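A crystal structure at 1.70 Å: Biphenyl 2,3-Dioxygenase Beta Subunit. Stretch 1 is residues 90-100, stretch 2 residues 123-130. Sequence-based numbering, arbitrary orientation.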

# COMPACT_ATOMS: atom_id res chain seq x y z
N VAL B 90 -9.43 10.16 -26.41
CA VAL B 90 -8.68 10.44 -25.21
C VAL B 90 -7.79 9.24 -24.94
O VAL B 90 -8.28 8.17 -24.60
CB VAL B 90 -9.65 10.69 -23.99
CG1 VAL B 90 -8.89 10.62 -22.71
CG2 VAL B 90 -10.33 12.06 -24.12
N TRP B 91 -6.48 9.41 -25.04
CA TRP B 91 -5.61 8.25 -25.10
C TRP B 91 -5.51 7.50 -23.78
O TRP B 91 -5.31 6.27 -23.77
CB TRP B 91 -4.23 8.65 -25.62
CG TRP B 91 -4.33 9.28 -27.00
CD1 TRP B 91 -4.08 10.57 -27.33
CD2 TRP B 91 -4.79 8.64 -28.19
NE1 TRP B 91 -4.31 10.77 -28.68
CE2 TRP B 91 -4.75 9.60 -29.24
CE3 TRP B 91 -5.21 7.33 -28.49
CZ2 TRP B 91 -5.11 9.29 -30.56
CZ3 TRP B 91 -5.57 7.02 -29.81
CH2 TRP B 91 -5.52 8.00 -30.82
N MET B 92 -5.63 8.20 -22.65
CA MET B 92 -5.71 7.50 -21.35
C MET B 92 -6.88 6.54 -21.26
O MET B 92 -6.80 5.59 -20.50
CB MET B 92 -5.87 8.47 -20.17
CG MET B 92 -4.61 8.90 -19.58
SD MET B 92 -4.93 9.84 -18.08
CE MET B 92 -5.49 8.58 -16.93
N GLU B 93 -7.97 6.82 -21.98
CA GLU B 93 -9.15 5.97 -22.03
C GLU B 93 -9.20 5.10 -23.25
O GLU B 93 -10.29 4.72 -23.70
CB GLU B 93 -10.41 6.82 -22.01
CG GLU B 93 -10.70 7.38 -20.69
CD GLU B 93 -11.07 6.29 -19.70
OE1 GLU B 93 -12.16 5.67 -19.85
OE2 GLU B 93 -10.25 6.08 -18.79
N ASP B 94 -8.04 4.77 -23.80
CA ASP B 94 -7.99 3.80 -24.86
C ASP B 94 -7.25 2.56 -24.34
O ASP B 94 -6.02 2.56 -24.28
CB ASP B 94 -7.34 4.39 -26.11
CG ASP B 94 -7.39 3.46 -27.30
OD1 ASP B 94 -8.12 2.46 -27.23
OD2 ASP B 94 -6.64 3.71 -28.30
N PRO B 95 -8.00 1.50 -23.95
CA PRO B 95 -9.45 1.36 -23.94
C PRO B 95 -10.04 1.96 -22.69
O PRO B 95 -9.30 2.33 -21.81
CB PRO B 95 -9.66 -0.15 -23.94
CG PRO B 95 -8.42 -0.64 -23.15
CD PRO B 95 -7.32 0.26 -23.53
N PRO B 96 -11.36 2.10 -22.62
CA PRO B 96 -11.85 2.74 -21.41
C PRO B 96 -11.45 1.99 -20.12
O PRO B 96 -11.35 0.76 -20.08
CB PRO B 96 -13.37 2.77 -21.61
CG PRO B 96 -13.57 2.64 -23.07
CD PRO B 96 -12.43 1.79 -23.57
N SER B 97 -11.14 2.75 -19.09
CA SER B 97 -10.88 2.19 -17.78
C SER B 97 -12.20 1.60 -17.25
O SER B 97 -13.30 1.85 -17.79
CB SER B 97 -10.35 3.25 -16.86
OG SER B 97 -11.15 4.38 -16.88
N LYS B 98 -12.06 0.77 -16.24
CA LYS B 98 -13.16 0.06 -15.64
C LYS B 98 -13.61 0.77 -14.37
O LYS B 98 -12.78 1.33 -13.65
CB LYS B 98 -12.68 -1.34 -15.29
CG LYS B 98 -12.44 -2.19 -16.52
CD LYS B 98 -12.63 -3.66 -16.19
CE LYS B 98 -12.82 -4.57 -17.47
NZ LYS B 98 -12.88 -6.07 -17.15
N ILE B 99 -14.91 0.78 -14.12
CA ILE B 99 -15.39 1.41 -12.89
C ILE B 99 -16.55 0.57 -12.38
O ILE B 99 -17.31 -0.02 -13.18
CB ILE B 99 -15.78 2.87 -13.14
CG1 ILE B 99 -16.13 3.58 -11.83
CG2 ILE B 99 -16.89 2.98 -14.21
CD1 ILE B 99 -16.09 5.08 -11.95
N ARG B 100 -16.63 0.42 -11.08
CA ARG B 100 -17.73 -0.33 -10.48
C ARG B 100 -18.21 0.34 -9.23
O ARG B 100 -17.46 0.71 -8.39
CB ARG B 100 -17.33 -1.78 -10.18
CG ARG B 100 -18.49 -2.71 -9.96
CD ARG B 100 -18.22 -4.20 -10.03
NE ARG B 100 -17.53 -4.61 -11.27
CZ ARG B 100 -18.14 -4.89 -12.43
NH1 ARG B 100 -19.49 -4.87 -12.56
NH2 ARG B 100 -17.40 -5.20 -13.47
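Stretch 2 (123-130) LVYRNRRQ

Stretch 2 enters as a strand already under way, which lasts to Arg128; Arg129 and Gln130 lie outside it. It lies antiparallel beside stretch 1; the N-to-C directions of strands 98-100 and 123-128 make an angle of 163°, and their axes approach to 4.7 Å. The two stretches bury 577 Å² between them, counted on both sides. Arg128 and Arg129 cover the most surface in stretch 2, and they belong to the end that faces the loop and short 3-10 segment of stretch 1, whereas Tyr125 to Asn127 pair with its strand.

In the strand part, Lys98 stands opposite Asn127, Ile99 opposite Arg126 and Arg100 opposite Tyr125. Lys98 and Asn127 form a hydrogen-bonded pair, with Lys98 N donating to Asn127 O at 2.9 Å and Asn127 N to Lys98 O at 3.1 Å. Two residues on, Arg100 N donates to Tyr125 O at 2.8 Å and Tyr125 N to Arg100 O at 3.0 Å. Between these rungs Ile99 and Arg126 are a non-hydrogen-bonded pair, their CA atoms 4.4 Å apart, and CA-H...O contacts fill in: Ile99 CA lies 3.4 Å from Tyr125 O, and Arg126 CA 3.4 Å from Lys98 O. The side chains of Ile99 and Arg126 share one face of the sheet; those of Lys98, Asn127, Arg100 and Tyr125 share the other. On the first face Ile99 CD1 packs against Val124 CG1 at 3.5 Å, and Ile99 CG1 rests 4.0 Å from Arg126 CG. On the Arg126 side a water links the two stretches, donating to Lys98 O at 2.8 Å and to Ser97 OG at 3.1 Å while accepting from Arg126 NE at 3.0 Å.

Beyond the strand pairing, Ser97 CB points toward stretch 2 and meets Arg128 CB at 3.8 Å. The CA-to-CB bond of Arg128 lies sideways, with chi1 at p, but the end of its side chain comes nearer to stretch 1. Arg128 NH2 donates to Met92 O at 3.0 Å, and Met92 CE covers one face of the guanidinium, 3.7 Å from Arg128 CZ. The same residue thus offers a carbonyl to the cation's N-H group and a methyl to its flat surface.

Arg129 has a positive phi of 51°, in contrast to the extended residues before it. Its side chain also starts sideways and ends nearer stretch 1, where the guanidinium reaches backbone carbonyls. Arg129 NH1 donates to Asp94 O at 2.9 Å along a nearly straight bond (172°), and Arg129 NH2 to Trp91 O at 3.2 Å with a more bent angle of 137°. Both acceptors lie near the guanidinium plane, as does Pro95 CD, 3.7 Å from Arg129 NH1; Met92 O sits over one face. Pro95 follows a cis peptide bond.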

# COMPACT_ATOMS: atom_id res chain seq x y z
N LEU B 123 -19.52 3.71 -2.84
CA LEU B 123 -18.15 3.20 -2.93
C LEU B 123 -17.85 2.93 -4.40
O LEU B 123 -18.57 2.18 -5.07
CB LEU B 123 -18.03 1.88 -2.13
CG LEU B 123 -16.71 1.09 -2.16
CD1 LEU B 123 -15.51 1.89 -1.66
CD2 LEU B 123 -16.90 -0.22 -1.33
N VAL B 124 -16.76 3.50 -4.88
CA VAL B 124 -16.40 3.46 -6.31
C VAL B 124 -15.04 2.84 -6.43
O VAL B 124 -14.08 3.34 -5.83
CB VAL B 124 -16.31 4.87 -6.98
CG1 VAL B 124 -15.94 4.70 -8.47
CG2 VAL B 124 -17.64 5.64 -6.82
N TYR B 125 -14.98 1.71 -7.10
CA TYR B 125 -13.77 1.00 -7.39
C TYR B 125 -13.42 1.16 -8.87
O TYR B 125 -14.20 0.82 -9.73
CB TYR B 125 -13.92 -0.51 -7.11
CG TYR B 125 -13.18 -1.01 -5.94
CD1 TYR B 125 -13.73 -0.90 -4.67
CD2 TYR B 125 -11.95 -1.58 -6.08
CE1 TYR B 125 -13.03 -1.33 -3.57
CE2 TYR B 125 -11.27 -2.04 -5.00
CZ TYR B 125 -11.82 -1.90 -3.74
OH TYR B 125 -11.12 -2.31 -2.64
N ARG B 126 -12.19 1.59 -9.13
CA ARG B 126 -11.69 1.84 -10.47
C ARG B 126 -10.43 1.04 -10.75
O ARG B 126 -9.54 0.96 -9.88
CB ARG B 126 -11.38 3.32 -10.68
CG ARG B 126 -12.50 4.32 -10.31
CD ARG B 126 -12.03 5.78 -10.44
NE ARG B 126 -11.98 6.27 -11.81
CZ ARG B 126 -11.45 7.43 -12.21
NH1 ARG B 126 -10.77 8.17 -11.35
NH2 ARG B 126 -11.52 7.80 -13.47
N ASN B 127 -10.34 0.46 -11.95
CA ASN B 127 -9.15 -0.28 -12.40
C ASN B 127 -8.77 0.17 -13.78
O ASN B 127 -9.65 0.51 -14.59
CB ASN B 127 -9.48 -1.79 -12.48
CG ASN B 127 -9.60 -2.43 -11.14
OD1 ASN B 127 -10.67 -2.36 -10.51
ND2 ASN B 127 -8.52 -3.06 -10.67
N ARG B 128 -7.47 0.28 -14.03
CA ARG B 128 -7.01 0.54 -15.38
C ARG B 128 -5.63 -0.05 -15.56
O ARG B 128 -4.97 -0.48 -14.59
CB ARG B 128 -6.97 2.04 -15.68
CG ARG B 128 -5.98 2.82 -14.82
CD ARG B 128 -6.08 4.37 -15.10
NE ARG B 128 -5.92 4.67 -16.53
CZ ARG B 128 -4.78 4.92 -17.12
NH1 ARG B 128 -3.64 4.93 -16.41
NH2 ARG B 128 -4.75 5.15 -18.42
N ARG B 129 -5.31 -0.16 -16.84
CA ARG B 129 -4.04 -0.72 -17.30
C ARG B 129 -3.81 -2.07 -16.61
O ARG B 129 -4.71 -2.91 -16.67
CB ARG B 129 -2.95 0.30 -17.09
CG ARG B 129 -3.14 1.62 -17.92
CD ARG B 129 -3.22 1.38 -19.43
NE ARG B 129 -3.21 2.70 -20.14
CZ ARG B 129 -3.82 2.95 -21.29
NH1 ARG B 129 -4.50 1.99 -21.92
NH2 ARG B 129 -3.78 4.18 -21.81
N GLN B 130 -2.62 -2.31 -16.05
CA GLN B 130 -2.30 -3.66 -15.62
C GLN B 130 -2.64 -3.80 -14.15
O GLN B 130 -3.36 -4.71 -13.77
CB GLN B 130 -0.83 -4.00 -15.90
CG GLN B 130 -0.53 -3.96 -17.39
CD GLN B 130 -1.16 -5.10 -18.18
OE1 GLN B 130 -0.97 -6.30 -17.82
NE2 GLN B 130 -1.88 -4.78 -19.30
O HOH W 1 -12.21 4.10 -13.94
O HOH W 2 -13.44 6.07 -14.88